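Local coordinates for protein Bse634I restriction endonuclease (Geobacillus stearothermophilus, PDB 1KNV) that probably cuts double-stranded DNA as a type II restriction endonuclease of the PDDEXK clan, using metal ions, at residues B[84-92]-B[156-167]; B[117-127]-B[219-227]. All coordinates share one frame; numbering follows the deposited sequence.

Contact 1: residues B[84-92]-B[156-167]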
loop_
_atom_site.group_PDB
_atom_site.type_symbol
_atom_site.label_atom_id
_atom_site.label_comp_id
_atom_site.label_asym_id
_atom_site.label_seq_id
_atom_site.Cartn_x
_atom_site.Cartn_y
_atom_site.Cartn_z
ATOM N N ALA B 84 7.937 19.966 32.311
ATOM C CA ALA B 84 8.692 18.808 32.763
ATOM C C ALA B 84 8.374 18.405 34.201
ATOM O O ALA B 84 8.159 17.228 34.480
ATOM C CB ALA B 84 10.185 19.074 32.617
ATOM N N ILE B 85 8.350 19.370 35.115
ATOM C CA ILE B 85 8.070 19.083 36.524
ATOM C C ILE B 85 6.649 18.559 36.720
ATOM O O ILE B 85 6.426 17.572 37.425
ATOM C CB ILE B 85 8.257 20.354 37.399
ATOM C CG1 ILE B 85 9.718 20.800 37.358
ATOM C CG2 ILE B 85 7.817 20.085 38.842
ATOM C CD1 ILE B 85 10.678 19.766 37.862
ATOM N N GLN B 86 5.688 19.229 36.097
ATOM C CA GLN B 86 4.307 18.820 36.230
ATOM C C GLN B 86 4.175 17.389 35.733
ATOM O O GLN B 86 3.601 16.543 36.413
ATOM C CB GLN B 86 3.393 19.764 35.436
ATOM C CG GLN B 86 1.898 19.593 35.732
ATOM C CD GLN B 86 1.489 20.000 37.156
ATOM O OE1 GLN B 86 0.373 19.718 37.584
ATOM N NE2 GLN B 86 2.386 20.664 37.881
ATOM N N SER B 87 4.726 17.109 34.555
ATOM C CA SER B 87 4.658 15.761 33.977
ATOM C C SER B 87 5.268 14.718 34.892
ATOM O O SER B 87 4.733 13.616 35.031
ATOM C CB SER B 87 5.374 15.713 32.626
ATOM O OG SER B 87 4.724 16.553 31.696
ATOM N N TRP B 88 6.395 15.064 35.507
ATOM C CA TRP B 88 7.079 14.150 36.414
ATOM C C TRP B 88 6.175 13.823 37.605
ATOM O O TRP B 88 6.062 12.662 37.991
ATOM C CB TRP B 88 8.408 14.760 36.885
ATOM C CG TRP B 88 9.114 13.977 37.959
ATOM C CD1 TRP B 88 8.683 13.762 39.242
ATOM C CD2 TRP B 88 10.382 13.331 37.853
ATOM N NE1 TRP B 88 9.606 13.022 39.939
ATOM C CE2 TRP B 88 10.656 12.743 39.112
ATOM C CE3 TRP B 88 11.313 13.189 36.819
ATOM C CZ2 TRP B 88 11.830 12.027 39.361
ATOM C CZ3 TRP B 88 12.480 12.476 37.070
ATOM C CH2 TRP B 88 12.727 11.904 38.331
ATOM N N ASN B 89 5.525 14.836 38.179
ATOM C CA ASN B 89 4.640 14.598 39.316
ATOM C C ASN B 89 3.325 13.928 38.897
ATOM O O ASN B 89 2.682 13.247 39.700
ATOM C CB ASN B 89 4.344 15.908 40.057
ATOM C CG ASN B 89 5.551 16.439 40.821
ATOM O OD1 ASN B 89 6.388 15.671 41.294
ATOM N ND2 ASN B 89 5.631 17.759 40.963
ATOM N N TYR B 90 2.928 14.118 37.640
ATOM C CA TYR B 90 1.703 13.519 37.113
ATOM C C TYR B 90 1.758 11.996 37.109
ATOM O O TYR B 90 0.824 11.339 37.569
ATOM C CB TYR B 90 1.427 14.005 35.684
ATOM C CG TYR B 90 0.291 13.271 34.983
ATOM C CD1 TYR B 90 -1.021 13.732 35.047
ATOM C CD2 TYR B 90 0.535 12.107 34.265
ATOM C CE1 TYR B 90 -2.061 13.044 34.411
ATOM C CE2 TYR B 90 -0.493 11.415 33.633
ATOM C CZ TYR B 90 -1.784 11.888 33.708
ATOM O OH TYR B 90 -2.784 11.178 33.084
ATOM N N ARG B 91 2.835 11.424 36.580
ATOM C CA ARG B 91 2.904 9.971 36.540
ATOM C C ARG B 91 3.029 9.408 37.941
ATOM O O ARG B 91 2.675 8.251 38.190
ATOM C CB ARG B 91 4.058 9.477 35.662
ATOM C CG ARG B 91 5.437 9.831 36.134
ATOM C CD ARG B 91 6.482 8.949 35.442
ATOM N NE ARG B 91 6.421 7.544 35.865
ATOM C CZ ARG B 91 6.828 7.091 37.050
ATOM N NH1 ARG B 91 7.331 7.921 37.954
ATOM N NH2 ARG B 91 6.748 5.798 37.330
ATOM N N VAL B 92 3.521 10.228 38.865
ATOM C CA VAL B 92 3.662 9.778 40.239
ATOM C C VAL B 92 2.308 9.759 40.924
ATOM O O VAL B 92 1.901 8.725 41.438
ATOM C CB VAL B 92 4.614 10.668 41.050
ATOM C CG1 VAL B 92 4.499 10.327 42.523
ATOM C CG2 VAL B 92 6.042 10.447 40.592
ATOM N N ILE B 156 11.387 2.040 33.876
ATOM C CA ILE B 156 11.103 2.709 35.139
ATOM C C ILE B 156 12.068 2.438 36.292
ATOM O O ILE B 156 12.264 1.295 36.697
ATOM C CB ILE B 156 9.673 2.370 35.595
ATOM C CG1 ILE B 156 8.697 2.598 34.432
ATOM C CG2 ILE B 156 9.289 3.210 36.818
ATOM C CD1 ILE B 156 8.673 3.999 33.899
ATOM N N LYS B 157 12.668 3.509 36.809
ATOM C CA LYS B 157 13.587 3.425 37.936
ATOM C C LYS B 157 12.843 3.963 39.156
ATOM O O LYS B 157 12.036 4.892 39.037
ATOM C CB LYS B 157 14.836 4.268 37.671
ATOM C CG LYS B 157 15.574 3.866 36.405
ATOM C CD LYS B 157 17.025 4.336 36.387
ATOM C CE LYS B 157 17.147 5.849 36.399
ATOM N NZ LYS B 157 18.580 6.297 36.395
ATOM N N SER B 158 13.102 3.378 40.323
ATOM C CA SER B 158 12.442 3.800 41.558
ATOM C C SER B 158 12.583 5.299 41.847
ATOM O O SER B 158 11.685 5.902 42.441
ATOM C CB SER B 158 12.984 3.004 42.751
ATOM O OG SER B 158 14.288 3.438 43.117
ATOM N N GLU B 159 13.697 5.902 41.431
ATOM C CA GLU B 159 13.917 7.327 41.668
ATOM C C GLU B 159 12.863 8.199 41.014
ATOM O O GLU B 159 12.581 9.300 41.490
ATOM C CB GLU B 159 15.273 7.781 41.136
ATOM C CG GLU B 159 16.449 6.989 41.600
ATOM C CD GLU B 159 16.855 5.976 40.576
ATOM O OE1 GLU B 159 16.303 4.854 40.589
ATOM O OE2 GLU B 159 17.715 6.318 39.738
ATOM N N TYR B 160 12.307 7.719 39.905
ATOM C CA TYR B 160 11.292 8.461 39.163
ATOM C C TYR B 160 10.014 8.573 39.965
ATOM O O TYR B 160 9.181 9.439 39.701
ATOM C CB TYR B 160 10.941 7.752 37.854
ATOM C CG TYR B 160 12.070 7.569 36.870
ATOM C CD1 TYR B 160 11.916 6.721 35.772
ATOM C CD2 TYR B 160 13.290 8.220 37.038
ATOM C CE1 TYR B 160 12.948 6.520 34.865
ATOM C CE2 TYR B 160 14.334 8.026 36.132
ATOM C CZ TYR B 160 14.153 7.172 35.046
ATOM O OH TYR B 160 15.171 6.967 34.141
ATOM N N ASN B 161 9.863 7.681 40.937
ATOM C CA ASN B 161 8.665 7.645 41.752
ATOM C C ASN B 161 8.647 8.533 42.976
ATOM O O ASN B 161 7.763 8.408 43.816
ATOM C CB ASN B 161 8.365 6.207 42.143
ATOM C CG ASN B 161 8.020 5.351 40.940
ATOM O OD1 ASN B 161 7.224 5.759 40.092
ATOM N ND2 ASN B 161 8.614 4.162 40.857
ATOM N N LEU B 162 9.618 9.433 43.078
ATOM C CA LEU B 162 9.674 10.377 44.190
ATOM C C LEU B 162 9.195 11.708 43.621
ATOM O O LEU B 162 9.785 12.237 42.670
ATOM C CB LEU B 162 11.104 10.527 44.708
ATOM C CG LEU B 162 11.780 9.256 45.226
ATOM C CD1 LEU B 162 13.243 9.570 45.511
ATOM C CD2 LEU B 162 11.064 8.730 46.479
ATOM N N PRO B 163 8.110 12.266 44.183
ATOM C CA PRO B 163 7.649 13.540 43.631
ATOM C C PRO B 163 8.591 14.713 43.883
ATOM O O PRO B 163 9.534 14.619 44.668
ATOM C CB PRO B 163 6.255 13.718 44.251
ATOM C CG PRO B 163 6.315 12.960 45.534
ATOM C CD PRO B 163 7.200 11.757 45.229
ATOM N N ILE B 164 8.353 15.806 43.170
ATOM C CA ILE B 164 9.156 17.011 43.317
ATOM C C ILE B 164 8.271 18.035 44.026
ATOM O O ILE B 164 7.283 18.516 43.469
ATOM C CB ILE B 164 9.618 17.542 41.937
ATOM C CG1 ILE B 164 10.607 16.552 41.312
ATOM C CG2 ILE B 164 10.256 18.914 42.074
ATOM C CD1 ILE B 164 10.966 16.861 39.867
ATOM N N ASN B 165 8.629 18.350 45.263
ATOM C CA ASN B 165 7.866 19.284 46.079
ATOM C C ASN B 165 8.423 20.687 46.091
ATOM O O ASN B 165 7.786 21.607 46.598
ATOM C CB ASN B 165 7.807 18.763 47.500
ATOM C CG ASN B 165 7.123 17.433 47.582
ATOM O OD1 ASN B 165 7.364 16.651 48.502
ATOM N ND2 ASN B 165 6.249 17.163 46.617
ATOM N N LYS B 166 9.621 20.843 45.547
ATOM C CA LYS B 166 10.271 22.139 45.484
ATOM C C LYS B 166 11.377 22.038 44.459
ATOM O O LYS B 166 11.950 20.968 44.264
ATOM C CB LYS B 166 10.814 22.524 46.864
ATOM C CG LYS B 166 11.563 21.408 47.580
ATOM C CD LYS B 166 13.032 21.358 47.182
ATOM C CE LYS B 166 13.816 22.541 47.763
ATOM N NZ LYS B 166 13.926 22.489 49.251
ATOM N N LEU B 167 11.672 23.152 43.799
ATOM C CA LEU B 167 12.694 23.169 42.763
ATOM C C LEU B 167 14.112 23.351 43.278
ATOM O O LEU B 167 14.384 24.209 44.124
ATOM C CB LEU B 167 12.372 24.261 41.744
ATOM C CG LEU B 167 10.979 24.175 41.122
ATOM C CD1 LEU B 167 10.850 25.233 40.045
ATOM C CD2 LEU B 167 10.744 22.777 40.549
HETATM O O HOH W 1 7.979 10.673 37.725
#
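Asn89 pairs its side-chain amide with the backbone of Ile164. Its OD1 takes the Ile164 N-H in a nearly straight bond of 2.7 Å, in the carbonyl plane and on a lone pair. Its ND2 returns a longer bond to Ile164 O, so the amide is fixed against rotation. Trp88 NE1 gives a further side-chain-to-backbone bond, to Leu162 O (2.8 Å, 167°), which lies in the indole plane.

Arg91 meets Asn161 end-on. NH1 and NH2 both donate to Asn161 OD1, at 3.0 and 2.8 Å, from the same face of the amide. A water accepts from Arg91 NH1 and donates to Trp88 O and Tyr160 O. The guanidinium is also tied by NE to Tyr99 O.

Apolar contacts accompany these bonds. Chi1 of Trp88 (173°) swings the indole toward the loop, between Ile164 CD1 on one face and Tyr160 O on the other. Ile164 CD1 sits over the five-membered ring, 3.9 Å from its centroid, in a CH-pi contact. The same methyl meets Ile85 CD1 at 3.5 Å. Val92 CG1 packs on Pro163 CD.

This is a loop laid along a helix: Asn89 and Trp88 hydrogen-bond the loop backbone and Arg91 holds a loop side chain. It joins helix 68-93 to the connection between strand 147-151 and helix 169-176.

Contact 2: residues B[117-127]-B[219-227]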
loop_
_atom_site.group_PDB
_atom_site.type_symbol
_atom_site.label_atom_id
_atom_site.label_comp_id
_atom_site.label_asym_id
_atom_site.label_seq_id
_atom_site.Cartn_x
_atom_site.Cartn_y
_atom_site.Cartn_z
ATOM N N ASP B 117 15.747 1.548 20.151
ATOM C CA ASP B 117 16.741 0.493 20.239
ATOM C C ASP B 117 17.475 0.380 18.906
ATOM O O ASP B 117 17.083 0.974 17.893
ATOM C CB ASP B 117 16.097 -0.849 20.641
ATOM C CG ASP B 117 14.933 -1.268 19.743
ATOM O OD1 ASP B 117 14.122 -2.102 20.196
ATOM O OD2 ASP B 117 14.814 -0.805 18.593
ATOM N N ASN B 118 18.555 -0.377 18.905
ATOM C CA ASN B 118 19.350 -0.545 17.705
ATOM C C ASN B 118 18.583 -1.083 16.488
ATOM O O ASN B 118 18.740 -0.582 15.374
ATOM C CB ASN B 118 20.535 -1.458 18.023
ATOM C CG ASN B 118 21.393 -1.719 16.821
ATOM O OD1 ASN B 118 21.980 -0.795 16.242
ATOM N ND2 ASN B 118 21.469 -2.986 16.424
ATOM N N GLU B 119 17.761 -2.104 16.699
ATOM C CA GLU B 119 17.003 -2.704 15.610
ATOM C C GLU B 119 16.157 -1.677 14.861
ATOM O O GLU B 119 16.129 -1.660 13.631
ATOM C CB GLU B 119 16.118 -3.824 16.162
ATOM C CG GLU B 119 15.135 -4.416 15.174
ATOM C CD GLU B 119 14.320 -5.549 15.777
ATOM O OE1 GLU B 119 13.944 -5.467 16.968
ATOM O OE2 GLU B 119 14.035 -6.524 15.054
ATOM N N THR B 120 15.470 -0.821 15.611
ATOM C CA THR B 120 14.632 0.212 15.024
ATOM C C THR B 120 15.445 1.294 14.306
ATOM O O THR B 120 15.101 1.687 13.193
ATOM C CB THR B 120 13.752 0.859 16.102
ATOM O OG1 THR B 120 12.879 -0.140 16.656
ATOM C CG2 THR B 120 12.938 2.006 15.506
ATOM N N ARG B 121 16.522 1.771 14.932
ATOM C CA ARG B 121 17.372 2.798 14.317
ATOM C C ARG B 121 18.012 2.337 12.997
ATOM O O ARG B 121 18.158 3.116 12.058
ATOM C CB ARG B 121 18.448 3.255 15.313
ATOM C CG ARG B 121 17.864 3.903 16.566
ATOM C CD ARG B 121 18.844 4.866 17.199
ATOM N NE ARG B 121 19.121 6.009 16.331
ATOM C CZ ARG B 121 20.191 6.794 16.443
ATOM N NH1 ARG B 121 21.095 6.561 17.391
ATOM N NH2 ARG B 121 20.364 7.808 15.600
ATOM N N GLU B 122 18.388 1.065 12.922
ATOM C CA GLU B 122 18.969 0.521 11.699
ATOM C C GLU B 122 17.932 0.572 10.561
ATOM O O GLU B 122 18.270 0.869 9.413
ATOM C CB GLU B 122 19.427 -0.923 11.939
ATOM C CG GLU B 122 20.924 -1.085 12.149
ATOM C CD GLU B 122 21.287 -2.372 12.890
ATOM O OE1 GLU B 122 20.631 -3.420 12.660
ATOM O OE2 GLU B 122 22.246 -2.334 13.698
ATOM N N LYS B 123 16.670 0.286 10.874
ATOM C CA LYS B 123 15.634 0.322 9.847
ATOM C C LYS B 123 15.450 1.742 9.325
ATOM O O LYS B 123 15.247 1.955 8.134
ATOM C CB LYS B 123 14.304 -0.212 10.389
ATOM C CG LYS B 123 14.345 -1.670 10.850
ATOM C CD LYS B 123 12.947 -2.236 10.965
ATOM C CE LYS B 123 12.951 -3.568 11.670
ATOM N NZ LYS B 123 13.924 -4.478 11.043
ATOM N N LEU B 124 15.527 2.718 10.218
ATOM C CA LEU B 124 15.371 4.100 9.820
ATOM C C LEU B 124 16.610 4.556 9.055
ATOM O O LEU B 124 16.509 5.349 8.120
ATOM C CB LEU B 124 15.149 4.984 11.050
ATOM C CG LEU B 124 13.877 4.696 11.855
ATOM C CD1 LEU B 124 13.790 5.639 13.041
ATOM C CD2 LEU B 124 12.654 4.852 10.962
ATOM N N HIS B 125 17.779 4.063 9.455
ATOM C CA HIS B 125 19.016 4.434 8.774
ATOM C C HIS B 125 19.023 3.836 7.387
ATOM O O HIS B 125 19.520 4.436 6.440
ATOM C CB HIS B 125 20.229 3.950 9.560
ATOM C CG HIS B 125 20.488 4.755 10.794
ATOM N ND1 HIS B 125 20.945 4.196 11.969
ATOM C CD2 HIS B 125 20.344 6.079 11.034
ATOM C CE1 HIS B 125 21.066 5.145 12.884
ATOM N NE2 HIS B 125 20.707 6.296 12.341
ATOM N N GLN B 126 18.459 2.649 7.265
ATOM C CA GLN B 126 18.390 2.008 5.973
ATOM C C GLN B 126 17.433 2.830 5.079
ATOM O O GLN B 126 17.689 3.015 3.881
ATOM C CB GLN B 126 17.913 0.574 6.170
ATOM C CG GLN B 126 17.824 -0.249 4.928
ATOM C CD GLN B 126 16.566 0.050 4.155
ATOM O OE1 GLN B 126 15.540 0.403 4.741
ATOM N NE2 GLN B 126 16.626 -0.108 2.833
ATOM N N LEU B 127 16.345 3.340 5.663
ATOM C CA LEU B 127 15.379 4.158 4.921
ATOM C C LEU B 127 16.063 5.433 4.421
ATOM O O LEU B 127 15.939 5.798 3.255
ATOM C CB LEU B 127 14.178 4.516 5.812
ATOM C CG LEU B 127 13.149 5.547 5.319
ATOM C CD1 LEU B 127 12.590 5.149 3.966
ATOM C CD2 LEU B 127 12.024 5.661 6.332
ATOM N N LEU B 219 6.411 8.528 9.811
ATOM C CA LEU B 219 7.610 7.787 10.186
ATOM C C LEU B 219 7.188 6.515 10.916
ATOM O O LEU B 219 7.723 5.428 10.666
ATOM C CB LEU B 219 8.499 8.627 11.106
ATOM C CG LEU B 219 9.853 8.033 11.514
ATOM C CD1 LEU B 219 10.798 8.053 10.320
ATOM C CD2 LEU B 219 10.460 8.840 12.660
ATOM N N PHE B 220 6.219 6.663 11.817
ATOM C CA PHE B 220 5.706 5.545 12.602
ATOM C C PHE B 220 4.964 4.565 11.697
ATOM O O PHE B 220 5.054 3.353 11.873
ATOM C CB PHE B 220 4.759 6.063 13.692
ATOM C CG PHE B 220 4.463 5.057 14.779
ATOM C CD1 PHE B 220 5.370 4.837 15.813
ATOM C CD2 PHE B 220 3.261 4.345 14.782
ATOM C CE1 PHE B 220 5.082 3.926 16.836
ATOM C CE2 PHE B 220 2.970 3.435 15.797
ATOM C CZ PHE B 220 3.878 3.225 16.826
ATOM N N ALA B 221 4.242 5.099 10.718
ATOM C CA ALA B 221 3.479 4.274 9.787
ATOM C C ALA B 221 4.478 3.425 8.982
ATOM O O ALA B 221 4.200 2.273 8.635
ATOM C CB ALA B 221 2.670 5.157 8.856
ATOM N N HIS B 222 5.635 4.005 8.673
ATOM C CA HIS B 222 6.667 3.284 7.943
ATOM C C HIS B 222 7.154 2.140 8.832
ATOM O O HIS B 222 7.311 1.015 8.374
ATOM C CB HIS B 222 7.843 4.208 7.596
ATOM C CG HIS B 222 9.002 3.497 6.967
ATOM N ND1 HIS B 222 10.021 2.931 7.702
ATOM C CD2 HIS B 222 9.276 3.212 5.667
ATOM C CE1 HIS B 222 10.876 2.328 6.887
ATOM N NE2 HIS B 222 10.438 2.488 5.647
ATOM N N LEU B 223 7.386 2.426 10.108
ATOM C CA LEU B 223 7.826 1.385 11.022
ATOM C C LEU B 223 6.789 0.272 11.162
ATOM O O LEU B 223 7.159 -0.888 11.306
ATOM C CB LEU B 223 8.153 1.977 12.387
ATOM C CG LEU B 223 9.433 2.804 12.391
ATOM C CD1 LEU B 223 9.680 3.340 13.791
ATOM C CD2 LEU B 223 10.603 1.919 11.918
ATOM N N LYS B 224 5.496 0.604 11.121
ATOM C CA LYS B 224 4.448 -0.423 11.221
ATOM C C LYS B 224 4.541 -1.412 10.067
ATOM O O LYS B 224 4.274 -2.589 10.262
ATOM C CB LYS B 224 3.052 0.194 11.220
ATOM C CG LYS B 224 2.749 1.014 12.446
ATOM C CD LYS B 224 1.381 1.670 12.342
ATOM C CE LYS B 224 0.279 0.637 12.280
ATOM N NZ LYS B 224 -1.055 1.286 12.142
ATOM N N MET B 225 4.900 -0.939 8.872
ATOM C CA MET B 225 5.027 -1.815 7.704
ATOM C C MET B 225 6.299 -2.662 7.784
ATOM O O MET B 225 6.300 -3.833 7.392
ATOM C CB MET B 225 4.991 -1.006 6.395
ATOM C CG MET B 225 3.576 -0.568 5.994
ATOM S SD MET B 225 3.365 -0.087 4.252
ATOM C CE MET B 225 1.714 0.630 4.277
ATOM N N ARG B 226 7.386 -2.071 8.274
ATOM C CA ARG B 226 8.630 -2.805 8.455
ATOM C C ARG B 226 8.494 -3.960 9.445
ATOM O O ARG B 226 8.950 -5.073 9.175
ATOM C CB ARG B 226 9.736 -1.864 8.918
ATOM C CG ARG B 226 10.060 -0.754 7.921
ATOM C CD ARG B 226 10.640 -1.284 6.606
ATOM N NE ARG B 226 12.008 -1.791 6.733
ATOM C CZ ARG B 226 13.106 -1.038 6.807
ATOM N NH1 ARG B 226 13.034 0.286 6.769
ATOM N NH2 ARG B 226 14.291 -1.613 6.905
ATOM N N TYR B 227 7.866 -3.688 10.587
ATOM C CA TYR B 227 7.683 -4.685 11.637
ATOM C C TYR B 227 6.397 -5.483 11.494
ATOM O O TYR B 227 6.157 -6.420 12.251
ATOM C CB TYR B 227 7.660 -4.015 13.011
ATOM C CG TYR B 227 9.005 -3.586 13.559
ATOM C CD1 TYR B 227 9.413 -2.257 13.500
ATOM C CD2 TYR B 227 9.856 -4.512 14.168
ATOM C CE1 TYR B 227 10.631 -1.863 14.034
ATOM C CE2 TYR B 227 11.075 -4.122 14.704
ATOM C CZ TYR B 227 11.455 -2.800 14.635
ATOM O OH TYR B 227 12.656 -2.416 15.179
HETATM O O HOH W 2 11.810 -5.451 8.944
#
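Tyr227 lies with one ring face under Lys123 CE, 3.7 Å from the ring centroid in a CH-pi contact. Lys123 NZ sits farther out over the same ring, 5.0 Å from the centroid, as a cation-pi partner. A bend at chi4 (-52°) turns this ammonium toward a water that it shares with Arg226 O. The phenol OH donates to Thr120 OG1 at 2.7 Å. Thr120 OG1 in turn donates to Asp117 OD2, which also accepts from Thr120 N and caps helix 118-131. Trp188 stacks on the Tyr227 ring from outside the two segments.

Arg226 bends at chi2 and chi3, and its guanidinium has Lys123 CB over one face. NH1 donates to Lys123 O at 3.1 Å from above the carbonyl plane. Leu127 N reaches the same oxygen from the opposite face.

Leu127 CD2 stands over the centre of the His222 ring, 3.5 Å from its centroid. Leu124 CD2 touches Leu219 CD1 and Leu223 CD2. The axes of helix segments 118-127 and 219-227 approach to 11.1 Å and cross at 108°. Gln126 NE2 bonds Trp228 O, and Arg226 O bonds Arg226 NE, both partners on the second subunit.

The tyrosine bond thus links the helix cap to helix 203-227, while the aromatic face and the water probably help to accommodate Lys123 close to Arg226.

In the fold
Both contacts are partly buried and lie apart, with centres 31 Å from each other and nearest atoms about 14 Å apart. They share no helix or strand. Contact 1 joins a helix to a loop, and no other subunit touches it. Its Ile85 side chain is about 12 Å from that of Leu197, a position that binds calcium in another structure of this protein, though no calcium is bound to this chain. Contact 2 joins two helices farther from the chain centre and away from the annotated sites, where other subunits of the tetramer pack. In contact 1, backbone N-H and C=O groups of a largely irregular loop pair with an amide and an indole. Two regular helices meet mainly through side chains in contact 2.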